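Local structure of ribonucleoside-diphosphate reductase (Pseudomonas aeruginosa, 5IM3) at residues 354-360 / 774-779; 401-407 / 449-455; 735-741 / 896-900. The protein probably catalyses the reduction of ribonucleoside diphosphates to the deoxyribonucleotides needed for DNA synthesis, as a dATP-binding allosteric enzyme. All coordinates share one frame; numbering follows the deposited sequence.

Overall arrangement
Contacts 1 and 2 lie buried and both reach the same mixed sheet. In contact 2 two neighbouring parallel strands of it bond directly; in contact 1 the short strand 353-355, which pairs antiparallel with strand 600-608, and the helix after it meet helix 773-779 through apolar side chains without a single hydrogen bond across. Contact 3 is partly buried and joins a loop to the end of helix 885-897 with an arginine stacked on a tryptophan, backbone hydrogen bonding, a bridging water and a long salt bridge. The contact centres lie about 10, 24 and 31 Å from the chain centre. Contact 2 is nested within the loop closed by contact 1, whereas contacts 1 and 3 alternate along the chain.

Contact 1 of 3, residues 354-360 / 774-779; sequences MSSTPTL and TIANIT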
ATOM      1  N   MET A 354      -0.516  30.417 -41.868  1.00 53.36           N
ATOM      2  CA  MET A 354       0.617  29.547 -42.154  1.00 52.32           C
ATOM      3  C   MET A 354       0.100  28.217 -42.671  1.00 53.55           C
ATOM      4  O   MET A 354      -0.714  27.564 -42.013  1.00 55.70           O
ATOM      5  CB  MET A 354       1.487  29.338 -40.910  1.00 52.42           C
ATOM      6  CG  MET A 354       2.831  28.686 -41.203  1.00 51.73           C
ATOM      7  SD  MET A 354       3.801  29.567 -42.448  1.00 55.05           S
ATOM      8  CE  MET A 354       4.018  31.164 -41.663  1.00 53.24           C
ATOM      9  N   SER A 355       0.573  27.825 -43.847  1.00 54.22           N
ATOM     10  CA  SER A 355       0.231  26.526 -44.391  1.00 52.21           C
ATOM     11  C   SER A 355       0.762  25.425 -43.481  1.00 53.03           C
ATOM     12  O   SER A 355       1.646  25.641 -42.645  1.00 50.36           O
ATOM     13  CB  SER A 355       0.803  26.373 -45.800  1.00 52.75           C
ATOM     14  OG  SER A 355       0.386  27.442 -46.632  1.00 50.91           O
ATOM     15  N   SER A 356       0.207  24.230 -43.650  1.00 52.11           N
ATOM     16  CA  SER A 356       0.628  23.093 -42.852  1.00 52.60           C
ATOM     17  C   SER A 356       2.081  22.735 -43.154  1.00 53.24           C
ATOM     18  O   SER A 356       2.654  23.130 -44.174  1.00 52.78           O
ATOM     19  CB  SER A 356      -0.268  21.889 -43.128  1.00 52.72           C
ATOM     20  OG  SER A 356      -0.180  21.513 -44.490  1.00 54.18           O
ATOM     21  N   THR A 357       2.669  21.961 -42.245  1.00 52.69           N
ATOM     22  CA  THR A 357       4.049  21.503 -42.393  1.00 53.75           C
ATOM     23  C   THR A 357       4.335  20.854 -43.742  1.00 52.19           C
ATOM     24  O   THR A 357       5.357  21.199 -44.358  1.00 52.03           O
ATOM     25  CB  THR A 357       4.362  20.550 -41.229  1.00 55.81           C
ATOM     26  OG1 THR A 357       4.726  21.323 -40.074  1.00 57.72           O
ATOM     27  CG2 THR A 357       5.492  19.584 -41.567  1.00 55.24           C
ATOM     28  N   PRO A 358       3.519  19.927 -44.254  1.00 47.63           N
ATOM     29  CA  PRO A 358       3.857  19.335 -45.561  1.00 50.37           C
ATOM     30  C   PRO A 358       3.796  20.331 -46.704  1.00 47.67           C
ATOM     31  O   PRO A 358       4.629  20.263 -47.616  1.00 47.91           O
ATOM     32  CB  PRO A 358       2.824  18.205 -45.721  1.00 48.78           C
ATOM     33  CG  PRO A 358       1.705  18.579 -44.838  1.00 52.20           C
ATOM     34  CD  PRO A 358       2.318  19.305 -43.671  1.00 50.34           C
ATOM     35  N   THR A 359       2.835  21.256 -46.693  1.00 42.14           N
ATOM     36  CA  THR A 359       2.801  22.278 -47.732  1.00 44.46           C
ATOM     37  C   THR A 359       4.069  23.119 -47.692  1.00 44.66           C
ATOM     38  O   THR A 359       4.743  23.296 -48.712  1.00 44.90           O
ATOM     39  CB  THR A 359       1.561  23.161 -47.576  1.00 44.78           C
ATOM     40  OG1 THR A 359       0.386  22.388 -47.842  1.00 43.02           O
ATOM     41  CG2 THR A 359       1.604  24.337 -48.545  1.00 43.35           C
ATOM     42  N   LEU A 360       4.421  23.629 -46.510  1.00 45.56           N
ATOM     43  CA  LEU A 360       5.637  24.424 -46.372  1.00 47.30           C
ATOM     44  C   LEU A 360       6.857  23.682 -46.896  1.00 50.46           C
ATOM     45  O   LEU A 360       7.742  24.285 -47.515  1.00 47.91           O
ATOM     46  CB  LEU A 360       5.844  24.806 -44.907  1.00 48.57           C
ATOM     47  CG  LEU A 360       4.861  25.823 -44.330  1.00 49.13           C
ATOM     48  CD1 LEU A 360       5.173  26.046 -42.869  1.00 47.92           C
ATOM     49  CD2 LEU A 360       4.916  27.137 -45.111  1.00 49.42           C
ATOM     50  N   THR A 774       4.849  23.002 -35.043  1.00 54.50           N
ATOM     51  CA  THR A 774       5.929  23.660 -35.770  1.00 54.71           C
ATOM     52  C   THR A 774       5.532  25.066 -36.212  1.00 52.74           C
ATOM     53  O   THR A 774       6.292  26.022 -36.019  1.00 51.56           O
ATOM     54  CB  THR A 774       6.343  22.811 -36.971  1.00 54.50           C
ATOM     55  OG1 THR A 774       6.763  21.520 -36.519  1.00 56.48           O
ATOM     56  CG2 THR A 774       7.487  23.471 -37.731  1.00 58.36           C
ATOM     57  N   ILE A 775       4.344  25.216 -36.807  1.00 48.41           N
ATOM     58  CA  ILE A 775       3.992  26.489 -37.432  1.00 51.02           C
ATOM     59  C   ILE A 775       3.691  27.573 -36.401  1.00 51.09           C
ATOM     60  O   ILE A 775       3.818  28.763 -36.710  1.00 50.14           O
ATOM     61  CB  ILE A 775       2.807  26.315 -38.404  1.00 49.25           C
ATOM     62  CG1 ILE A 775       1.560  25.809 -37.678  1.00 47.73           C
ATOM     63  CG2 ILE A 775       3.193  25.367 -39.539  1.00 50.84           C
ATOM     64  CD1 ILE A 775       0.342  25.685 -38.582  1.00 48.74           C
ATOM     65  N   ALA A 776       3.289  27.201 -35.185  1.00 50.03           N
ATOM     66  CA  ALA A 776       3.199  28.186 -34.113  1.00 51.64           C
ATOM     67  C   ALA A 776       4.586  28.658 -33.693  1.00 54.42           C
ATOM     68  O   ALA A 776       4.795  29.850 -33.446  1.00 54.09           O
ATOM     69  CB  ALA A 776       2.442  27.603 -32.919  1.00 50.27           C
ATOM     70  N   ASN A 777       5.547  27.735 -33.616  1.00 58.02           N
ATOM     71  CA  ASN A 777       6.927  28.120 -33.339  1.00 60.96           C
ATOM     72  C   ASN A 777       7.491  28.991 -34.453  1.00 60.82           C
ATOM     73  O   ASN A 777       8.257  29.926 -34.192  1.00 63.34           O
ATOM     74  CB  ASN A 777       7.795  26.875 -33.154  1.00 65.10           C
ATOM     75  CG  ASN A 777       7.499  26.141 -31.865  1.00 66.84           C
ATOM     76  OD1 ASN A 777       6.516  26.430 -31.180  1.00 67.38           O
ATOM     77  ND2 ASN A 777       8.349  25.182 -31.526  1.00 68.31           N
ATOM     78  N   ILE A 778       7.141  28.689 -35.706  1.00 58.78           N
ATOM     79  CA  ILE A 778       7.632  29.495 -36.820  1.00 60.42           C
ATOM     80  C   ILE A 778       7.110  30.921 -36.706  1.00 58.13           C
ATOM     81  O   ILE A 778       7.847  31.887 -36.927  1.00 60.56           O
ATOM     82  CB  ILE A 778       7.240  28.852 -38.164  1.00 60.18           C
ATOM     83  CG1 ILE A 778       7.958  27.511 -38.339  1.00 60.30           C
ATOM     84  CG2 ILE A 778       7.574  29.784 -39.330  1.00 62.55           C
ATOM     85  CD1 ILE A 778       7.476  26.705 -39.524  1.00 58.40           C
ATOM     86  N   THR A 779       5.836  31.075 -36.353  1.00 55.86           N
ATOM     87  CA  THR A 779       5.205  32.384 -36.260  1.00 56.91           C
ATOM     88  C   THR A 779       5.327  33.011 -34.876  1.00 56.93           C
ATOM     89  O   THR A 779       4.990  34.188 -34.718  1.00 58.39           O
ATOM     90  CB  THR A 779       3.724  32.281 -36.641  1.00 55.28           C
ATOM     91  OG1 THR A 779       3.071  31.340 -35.782  1.00 51.59           O
ATOM     92  CG2 THR A 779       3.573  31.835 -38.095  1.00 56.02           C
TER
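The flat group at this contact is the S355 peptide carbonyl: its O meets I775 CG2 at 3.5 Å, the methyl standing roughly in line with the C=O bond, and no aromatic ring or charged group of either segment takes part. I775 is the centre of the patch. The M354 and I775 side chains run antiparallel alongside each other, with M354 CG against I775 CB at 3.7 Å. CG of M354 is anti to the backbone N (chi1 -168°), and bends at the next two torsions carry the thioether along the helix until CE reaches T779 CG2, 3.7 Å away. L360 adds a second side chain to the same I775 methyl: its CD1 packs crosswise on I775 CG2 at 3.9 Å and meets I778 CD1 tip to tip at 4.1 Å. At the outer margin T357 OG1 comes within 3.8 Å of T774 CB, but its hydrogen-bond partner is Y307 in helix 297-307. M663 of strand 659-663 touches M354, I775 and T779, while F323 of helix 319-330 touches M354. The contact thus presses helix 773-779 onto the point where strand 353-355 passes into helix 357-362, with S356 as N-cap between them. One polar group on the helix is satisfied internally: T779 OG1 donates to I775 O (2.8 Å) in the carbonyl plane, on a lone pair, and T779 N shares the same oxygen. That bond fixes the threonine's rotation and leaves CG2 for the methionine. No hydrogen bond crosses between the segments, and the buried carbon contacts imply that they are held mainly by apolar packing.

Contact 2 of 3, residues 401-407 / 449-455; sequences GLGNDWT and AVCAYLE
In N404 the amide carbon is anti to the carbonyl carbon (chi1 -75°), which brings N404 ND2 to V450 CG2 at 3.6 Å; the amide itself is claimed by T376 and N392. T407, turned likewise (chi1 -65°), offers OG1 to E455 N at 2.9 Å. Between these ends the backbones pair in parallel. L402 O accepts from C451 N at 2.8 Å, N404 N donates to C451 O, and N404 O takes Y453 N almost straight on. The two strands are neighbours in the ten-stranded alpha-beta barrel of ribonucleotide reductases, and helix 427-440, in the connection between them, covers the sheet face that carries N404 and A452, making a beta-alpha-beta unit. There W406 CD1 comes within 3.9 Å of A452 CB, and W406 N continues the pairing to Y453 O at 3.1 Å. The W406 side chain lies about 8 Å from a bound dATP, near that allosteric site but not touching the ligand. N404 O also lies at the edge of the Y453 ring, in its plane. D405 OD1 receives T407 N from above the carboxylate plane, an Asx turn, while D405 OD2 is bonded to H513 and T377. E455 OE2 forms a salt bridge with K566, and OE1 is hydrogen-bonded to H513.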
ATOM      1  N   GLY A 401       0.389  10.791 -41.620  1.00 56.86           N
ATOM      2  CA  GLY A 401      -0.358  10.329 -40.461  1.00 53.47           C
ATOM      3  C   GLY A 401      -1.676   9.708 -40.892  1.00 51.15           C
ATOM      4  O   GLY A 401      -2.300  10.161 -41.851  1.00 53.61           O
ATOM      5  N   LEU A 402      -2.099   8.674 -40.165  1.00 47.42           N
ATOM      6  CA  LEU A 402      -3.200   7.821 -40.592  1.00 46.56           C
ATOM      7  C   LEU A 402      -4.192   7.565 -39.466  1.00 47.00           C
ATOM      8  O   LEU A 402      -3.803   7.263 -38.334  1.00 47.20           O
ATOM      9  CB  LEU A 402      -2.676   6.474 -41.091  1.00 46.18           C
ATOM     10  CG  LEU A 402      -2.005   6.477 -42.460  1.00 49.57           C
ATOM     11  CD1 LEU A 402      -0.981   5.368 -42.543  1.00 49.22           C
ATOM     12  CD2 LEU A 402      -3.058   6.311 -43.533  1.00 49.34           C
ATOM     13  N   GLY A 403      -5.476   7.663 -39.798  1.00 42.49           N
ATOM     14  CA  GLY A 403      -6.541   7.079 -38.998  1.00 45.28           C
ATOM     15  C   GLY A 403      -7.113   5.868 -39.719  1.00 41.89           C
ATOM     16  O   GLY A 403      -7.380   5.925 -40.922  1.00 42.48           O
ATOM     17  N   ASN A 404      -7.278   4.774 -38.974  1.00 42.42           N
ATOM     18  CA  ASN A 404      -7.797   3.515 -39.505  1.00 40.86           C
ATOM     19  C   ASN A 404      -9.053   3.118 -38.745  1.00 41.03           C
ATOM     20  O   ASN A 404      -9.016   2.960 -37.519  1.00 39.70           O
ATOM     21  CB  ASN A 404      -6.773   2.384 -39.387  1.00 41.98           C
ATOM     22  CG  ASN A 404      -5.659   2.474 -40.395  1.00 44.00           C
ATOM     23  OD1 ASN A 404      -5.687   3.285 -41.323  1.00 46.86           O
ATOM     24  ND2 ASN A 404      -4.661   1.616 -40.220  1.00 43.91           N
ATOM     25  N   ASP A 405     -10.149   2.914 -39.475  1.00 40.13           N
ATOM     26  CA  ASP A 405     -11.376   2.360 -38.911  1.00 39.57           C
ATOM     27  C   ASP A 405     -11.335   0.837 -39.027  1.00 38.20           C
ATOM     28  O   ASP A 405     -11.497   0.286 -40.122  1.00 40.96           O
ATOM     29  CB  ASP A 405     -12.596   2.929 -39.629  1.00 41.16           C
ATOM     30  CG  ASP A 405     -13.840   2.088 -39.412  1.00 40.71           C
ATOM     31  OD1 ASP A 405     -14.019   1.570 -38.290  1.00 38.71           O
ATOM     32  OD2 ASP A 405     -14.634   1.938 -40.366  1.00 40.08           O
ATOM     33  N   TRP A 406     -11.137   0.157 -37.901  1.00 39.70           N
ATOM     34  CA  TRP A 406     -11.056  -1.297 -37.871  1.00 36.49           C
ATOM     35  C   TRP A 406     -12.349  -1.958 -37.420  1.00 38.78           C
ATOM     36  O   TRP A 406     -12.404  -3.189 -37.335  1.00 41.16           O
ATOM     37  CB  TRP A 406      -9.897  -1.728 -36.970  1.00 34.52           C
ATOM     38  CG  TRP A 406      -8.603  -1.631 -37.693  1.00 36.41           C
ATOM     39  CD1 TRP A 406      -7.811  -0.525 -37.820  1.00 36.44           C
ATOM     40  CD2 TRP A 406      -7.963  -2.670 -38.439  1.00 38.03           C
ATOM     41  NE1 TRP A 406      -6.712  -0.816 -38.591  1.00 35.41           N
ATOM     42  CE2 TRP A 406      -6.781  -2.126 -38.982  1.00 39.49           C
ATOM     43  CE3 TRP A 406      -8.270  -4.008 -38.699  1.00 38.98           C
ATOM     44  CZ2 TRP A 406      -5.907  -2.876 -39.766  1.00 39.61           C
ATOM     45  CZ3 TRP A 406      -7.401  -4.748 -39.477  1.00 39.36           C
ATOM     46  CH2 TRP A 406      -6.234  -4.183 -40.000  1.00 36.81           C
ATOM     47  N   THR A 407     -13.394  -1.178 -37.165  1.00 39.91           N
ATOM     48  CA  THR A 407     -14.653  -1.738 -36.685  1.00 41.17           C
ATOM     49  C   THR A 407     -15.235  -2.820 -37.589  1.00 41.43           C
ATOM     50  O   THR A 407     -15.780  -3.798 -37.050  1.00 43.21           O
ATOM     51  CB  THR A 407     -15.660  -0.599 -36.492  1.00 40.59           C
ATOM     52  OG1 THR A 407     -15.198   0.270 -35.450  1.00 43.15           O
ATOM     53  CG2 THR A 407     -17.045  -1.130 -36.133  1.00 42.50           C
ATOM     54  N   ALA A 449       2.921   8.136 -37.871  1.00 54.73           N
ATOM     55  CA  ALA A 449       2.143   7.408 -36.877  1.00 54.16           C
ATOM     56  C   ALA A 449       0.779   7.009 -37.439  1.00 51.92           C
ATOM     57  O   ALA A 449       0.364   7.493 -38.495  1.00 51.39           O
ATOM     58  CB  ALA A 449       1.980   8.250 -35.616  1.00 53.43           C
ATOM     59  N   VAL A 450       0.089   6.118 -36.727  1.00 44.84           N
ATOM     60  CA  VAL A 450      -1.224   5.625 -37.127  1.00 43.58           C
ATOM     61  C   VAL A 450      -2.075   5.446 -35.875  1.00 42.27           C
ATOM     62  O   VAL A 450      -1.568   5.109 -34.802  1.00 44.31           O
ATOM     63  CB  VAL A 450      -1.106   4.300 -37.923  1.00 44.69           C
ATOM     64  CG1 VAL A 450      -0.289   3.287 -37.147  1.00 46.63           C
ATOM     65  CG2 VAL A 450      -2.478   3.737 -38.270  1.00 43.30           C
ATOM     66  N   CYS A 451      -3.378   5.695 -36.009  1.00 39.78           N
ATOM     67  CA  CYS A 451      -4.328   5.531 -34.913  1.00 40.20           C
ATOM     68  C   CYS A 451      -5.447   4.607 -35.366  1.00 39.82           C
ATOM     69  O   CYS A 451      -6.121   4.893 -36.359  1.00 41.02           O
ATOM     70  CB  CYS A 451      -4.907   6.876 -34.461  1.00 44.62           C
ATOM     71  SG  CYS A 451      -6.082   6.747 -33.079  1.00 47.43           S
ATOM     72  N   ALA A 452      -5.656   3.517 -34.630  1.00 38.59           N
ATOM     73  CA  ALA A 452      -6.731   2.580 -34.924  1.00 35.93           C
ATOM     74  C   ALA A 452      -7.973   2.920 -34.108  1.00 39.54           C
ATOM     75  O   ALA A 452      -7.885   3.211 -32.911  1.00 40.75           O
ATOM     76  CB  ALA A 452      -6.289   1.145 -34.635  1.00 35.31           C
ATOM     77  N   TYR A 453      -9.129   2.887 -34.766  1.00 41.21           N
ATOM     78  CA  TYR A 453     -10.414   3.181 -34.145  1.00 40.45           C
ATOM     79  C   TYR A 453     -11.261   1.917 -34.068  1.00 39.87           C
ATOM     80  O   TYR A 453     -11.265   1.104 -34.997  1.00 38.77           O
ATOM     81  CB  TYR A 453     -11.172   4.251 -34.932  1.00 35.82           C
ATOM     82  CG  TYR A 453     -10.664   5.659 -34.743  1.00 38.27           C
ATOM     83  CD1 TYR A 453      -9.516   6.098 -35.392  1.00 39.36           C
ATOM     84  CD2 TYR A 453     -11.356   6.564 -33.953  1.00 37.08           C
ATOM     85  CE1 TYR A 453      -9.058   7.390 -35.236  1.00 38.34           C
ATOM     86  CE2 TYR A 453     -10.903   7.861 -33.790  1.00 42.44           C
ATOM     87  CZ  TYR A 453      -9.752   8.266 -34.435  1.00 41.72           C
ATOM     88  OH  TYR A 453      -9.293   9.551 -34.280  1.00 44.10           O
ATOM     89  N   LEU A 454     -11.989   1.760 -32.963  1.00 40.25           N
ATOM     90  CA  LEU A 454     -12.895   0.631 -32.796  1.00 39.65           C
ATOM     91  C   LEU A 454     -14.163   1.094 -32.090  1.00 39.64           C
ATOM     92  O   LEU A 454     -14.097   1.844 -31.114  1.00 43.21           O
ATOM     93  CB  LEU A 454     -12.241  -0.500 -32.002  1.00 37.17           C
ATOM     94  CG  LEU A 454     -12.906  -1.863 -32.177  1.00 41.29           C
ATOM     95  CD1 LEU A 454     -12.615  -2.422 -33.563  1.00 39.25           C
ATOM     96  CD2 LEU A 454     -12.452  -2.828 -31.094  1.00 40.95           C
ATOM     97  N   GLU A 455     -15.310   0.641 -32.588  1.00 41.64           N
ATOM     98  CA  GLU A 455     -16.592   1.027 -32.021  1.00 42.11           C
ATOM     99  C   GLU A 455     -16.870   0.229 -30.747  1.00 43.50           C
ATOM    100  O   GLU A 455     -16.399  -0.901 -30.583  1.00 40.64           O
ATOM    101  CB  GLU A 455     -17.705   0.821 -33.052  1.00 44.13           C
ATOM    102  CG  GLU A 455     -18.957   1.649 -32.808  1.00 43.11           C
ATOM    103  CD  GLU A 455     -19.807   1.808 -34.055  1.00 46.15           C
ATOM    104  OE1 GLU A 455     -19.237   1.866 -35.169  1.00 46.86           O
ATOM    105  OE2 GLU A 455     -21.045   1.882 -33.925  1.00 47.52           O
TER

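Contact 3 of 3, residues 735-741 / 896-900; sequences RGAKYIE and WFRGL
R735 lays its guanidinium flat on the indole of W896, the planes 8° apart and the centres 3.6 Å, with CZ over the five-membered ring in a cation-pi contact. A bend at chi3 (-64°) turns the group onto the ring; I740 CD1 lies over its opposite face. In the guanidinium plane NH1 donates to W896 O at 2.9 Å, though it reaches that oxygen from above the carbonyl plane, while G899 N arrives from the other face. Water 1 bridges R735 NH2, W896 O and L900 O. D489 makes a salt bridge to R735 NE and accepts a hydrogen bond from W896 NE1, consistent with it positioning both stacked groups. Stack, hydrogen bond and water together tie the loop after helix 724-735 to the C-terminal end of helix 885-897, which closes in a Schellman motif with G899, at positive phi, as its C-prime residue. Beside the arginine, Y739 CB touches W896 CH2 at 3.5 Å, and Y739 OH is bonded to D497. The loop then runs across the F897 ring: E741 N stands over its centre, 4.0 Å above the plane, and K738 O lies at its edge. E741 N also donates to F897 O at 2.9 Å, nearly straight. R898 NH1 makes a weak bond to E741 O at 3.0 Å and a long salt bridge to E741 OE2 at 3.8 Å, whereas R898 NE pairs with E861.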
ATOM      1  N   ARG A 735     -30.545  13.489 -30.253  1.00 69.68           N
ATOM      2  CA  ARG A 735     -30.125  12.838 -29.016  1.00 66.54           C
ATOM      3  C   ARG A 735     -31.125  13.080 -27.892  1.00 65.51           C
ATOM      4  O   ARG A 735     -31.400  12.176 -27.096  1.00 65.51           O
ATOM      5  CB  ARG A 735     -28.738  13.327 -28.603  1.00 63.19           C
ATOM      6  CG  ARG A 735     -28.172  12.585 -27.401  1.00 62.41           C
ATOM      7  CD  ARG A 735     -26.929  13.252 -26.856  1.00 60.49           C
ATOM      8  NE  ARG A 735     -25.824  13.238 -27.808  1.00 58.56           N
ATOM      9  CZ  ARG A 735     -24.614  13.729 -27.553  1.00 57.75           C
ATOM     10  NH1 ARG A 735     -24.348  14.273 -26.374  1.00 58.46           N
ATOM     11  NH2 ARG A 735     -23.664  13.672 -28.478  1.00 56.02           N
ATOM     12  N   GLY A 736     -31.663  14.284 -27.803  1.00 61.70           N
ATOM     13  CA  GLY A 736     -32.597  14.636 -26.747  1.00 64.40           C
ATOM     14  C   GLY A 736     -31.937  15.542 -25.722  1.00 64.83           C
ATOM     15  O   GLY A 736     -30.773  15.350 -25.348  1.00 61.97           O
ATOM     16  N   ALA A 737     -32.691  16.540 -25.254  1.00 71.27           N
ATOM     17  CA  ALA A 737     -32.146  17.507 -24.310  1.00 71.91           C
ATOM     18  C   ALA A 737     -31.721  16.858 -23.000  1.00 71.90           C
ATOM     19  O   ALA A 737     -30.931  17.449 -22.256  1.00 72.06           O
ATOM     20  CB  ALA A 737     -33.170  18.609 -24.036  1.00 74.29           C
ATOM     21  N   LYS A 738     -32.224  15.658 -22.701  1.00 73.73           N
ATOM     22  CA  LYS A 738     -31.836  14.966 -21.477  1.00 73.57           C
ATOM     23  C   LYS A 738     -30.359  14.594 -21.474  1.00 70.71           C
ATOM     24  O   LYS A 738     -29.787  14.388 -20.399  1.00 70.41           O
ATOM     25  CB  LYS A 738     -32.697  13.712 -21.299  1.00 75.62           C
ATOM     26  CG  LYS A 738     -32.554  13.028 -19.942  1.00 76.53           C
ATOM     27  CD  LYS A 738     -33.722  12.080 -19.659  1.00 78.59           C
ATOM     28  CE  LYS A 738     -33.368  10.626 -19.930  1.00 77.60           C
ATOM     29  NZ  LYS A 738     -32.380  10.102 -18.945  1.00 77.61           N
ATOM     30  N   TYR A 739     -29.728  14.517 -22.647  1.00 67.86           N
ATOM     31  CA  TYR A 739     -28.351  14.058 -22.758  1.00 64.83           C
ATOM     32  C   TYR A 739     -27.409  15.058 -23.414  1.00 64.99           C
ATOM     33  O   TYR A 739     -26.220  14.751 -23.561  1.00 63.51           O
ATOM     34  CB  TYR A 739     -28.298  12.745 -23.546  1.00 63.46           C
ATOM     35  CG  TYR A 739     -29.135  11.632 -22.963  1.00 64.23           C
ATOM     36  CD1 TYR A 739     -28.702  10.917 -21.854  1.00 63.56           C
ATOM     37  CD2 TYR A 739     -30.353  11.288 -23.530  1.00 64.12           C
ATOM     38  CE1 TYR A 739     -29.466   9.895 -21.323  1.00 64.36           C
ATOM     39  CE2 TYR A 739     -31.121  10.271 -23.006  1.00 65.24           C
ATOM     40  CZ  TYR A 739     -30.674   9.576 -21.905  1.00 64.81           C
ATOM     41  OH  TYR A 739     -31.445   8.564 -21.387  1.00 65.31           O
ATOM     42  N   ILE A 740     -27.886  16.231 -23.822  1.00 65.56           N
ATOM     43  CA  ILE A 740     -27.016  17.222 -24.449  1.00 65.04           C
ATOM     44  C   ILE A 740     -27.562  18.611 -24.160  1.00 67.41           C
ATOM     45  O   ILE A 740     -28.773  18.844 -24.204  1.00 68.26           O
ATOM     46  CB  ILE A 740     -26.883  16.987 -25.969  1.00 65.52           C
ATOM     47  CG1 ILE A 740     -25.993  18.063 -26.604  1.00 64.45           C
ATOM     48  CG2 ILE A 740     -28.257  16.964 -26.630  1.00 65.88           C
ATOM     49  CD1 ILE A 740     -25.616  17.772 -28.051  1.00 63.81           C
ATOM     50  N   GLU A 741     -26.651  19.535 -23.869  1.00 72.15           N
ATOM     51  CA  GLU A 741     -27.002  20.935 -23.661  1.00 75.33           C
ATOM     52  C   GLU A 741     -25.833  21.780 -24.134  1.00 72.87           C
ATOM     53  O   GLU A 741     -24.714  21.619 -23.640  1.00 71.89           O
ATOM     54  CB  GLU A 741     -27.318  21.215 -22.192  1.00 78.99           C
ATOM     55  CG  GLU A 741     -27.660  22.663 -21.901  1.00 83.27           C
ATOM     56  CD  GLU A 741     -28.109  22.875 -20.473  1.00 87.07           C
ATOM     57  OE1 GLU A 741     -29.101  22.237 -20.062  1.00 89.16           O
ATOM     58  OE2 GLU A 741     -27.464  23.670 -19.760  1.00 88.17           O
ATOM     59  N   TRP A 896     -19.041  15.014 -23.636  1.00 49.76           N
ATOM     60  CA  TRP A 896     -20.128  14.473 -24.445  1.00 51.42           C
ATOM     61  C   TRP A 896     -21.396  15.302 -24.276  1.00 53.40           C
ATOM     62  O   TRP A 896     -22.074  15.633 -25.256  1.00 53.63           O
ATOM     63  CB  TRP A 896     -20.372  13.014 -24.056  1.00 50.90           C
ATOM     64  CG  TRP A 896     -21.484  12.352 -24.802  1.00 48.93           C
ATOM     65  CD1 TRP A 896     -21.488  11.987 -26.116  1.00 47.32           C
ATOM     66  CD2 TRP A 896     -22.752  11.957 -24.270  1.00 52.66           C
ATOM     67  NE1 TRP A 896     -22.685  11.395 -26.439  1.00 49.97           N
ATOM     68  CE2 TRP A 896     -23.478  11.364 -25.322  1.00 51.54           C
ATOM     69  CE3 TRP A 896     -23.344  12.048 -23.007  1.00 52.99           C
ATOM     70  CZ2 TRP A 896     -24.767  10.868 -25.150  1.00 52.11           C
ATOM     71  CZ3 TRP A 896     -24.620  11.557 -22.840  1.00 55.95           C
ATOM     72  CH2 TRP A 896     -25.317  10.968 -23.906  1.00 56.47           C
ATOM     73  N   PHE A 897     -21.726  15.652 -23.034  1.00 58.45           N
ATOM     74  CA  PHE A 897     -22.944  16.411 -22.763  1.00 61.45           C
ATOM     75  C   PHE A 897     -22.938  17.763 -23.470  1.00 61.85           C
ATOM     76  O   PHE A 897     -24.007  18.315 -23.757  1.00 63.38           O
ATOM     77  CB  PHE A 897     -23.103  16.586 -21.249  1.00 61.14           C
ATOM     78  CG  PHE A 897     -24.440  17.123 -20.829  1.00 64.30           C
ATOM     79  CD1 PHE A 897     -25.577  16.337 -20.916  1.00 65.22           C
ATOM     80  CD2 PHE A 897     -24.556  18.407 -20.322  1.00 66.05           C
ATOM     81  CE1 PHE A 897     -26.807  16.829 -20.523  1.00 67.95           C
ATOM     82  CE2 PHE A 897     -25.782  18.901 -19.928  1.00 68.79           C
ATOM     83  CZ  PHE A 897     -26.908  18.111 -20.028  1.00 70.32           C
ATOM     84  N   ARG A 898     -21.757  18.307 -23.766  1.00 63.55           N
ATOM     85  CA  ARG A 898     -21.633  19.629 -24.371  1.00 64.22           C
ATOM     86  C   ARG A 898     -21.452  19.573 -25.883  1.00 62.32           C
ATOM     87  O   ARG A 898     -21.061  20.574 -26.493  1.00 61.45           O
ATOM     88  CB  ARG A 898     -20.472  20.396 -23.733  1.00 62.55           C
ATOM     89  CG  ARG A 898     -20.683  20.741 -22.272  1.00 64.54           C
ATOM     90  CD  ARG A 898     -21.840  21.714 -22.104  1.00 69.65           C
ATOM     91  NE  ARG A 898     -22.192  21.933 -20.708  1.00 72.59           N
ATOM     92  CZ  ARG A 898     -23.233  22.654 -20.312  1.00 76.12           C
ATOM     93  NH1 ARG A 898     -24.021  23.234 -21.208  1.00 77.25           N
ATOM     94  NH2 ARG A 898     -23.487  22.797 -19.019  1.00 79.26           N
ATOM     95  N   GLY A 899     -21.727  18.428 -26.500  1.00 55.49           N
ATOM     96  CA  GLY A 899     -21.738  18.350 -27.945  1.00 55.27           C
ATOM     97  C   GLY A 899     -20.380  18.305 -28.601  1.00 52.87           C
ATOM     98  O   GLY A 899     -20.272  18.620 -29.790  1.00 53.90           O
ATOM     99  N   LEU A 900     -19.337  17.920 -27.876  1.00 48.45           N
ATOM    100  CA  LEU A 900     -18.026  17.786 -28.493  1.00 48.99           C
ATOM    101  C   LEU A 900     -17.978  16.542 -29.370  1.00 48.11           C
ATOM    102  O   LEU A 900     -18.599  15.518 -29.067  1.00 46.51           O
ATOM    103  CB  LEU A 900     -16.932  17.725 -27.426  1.00 49.80           C
ATOM    104  CG  LEU A 900     -16.616  19.028 -26.685  1.00 53.11           C
ATOM    105  CD1 LEU A 900     -15.537  18.776 -25.649  1.00 53.33           C
ATOM    106  CD2 LEU A 900     -16.184  20.133 -27.642  1.00 52.95           C
TER
HETATM  107  O   HOH W   1     -20.980  15.184 -28.028  1.00 51.90           O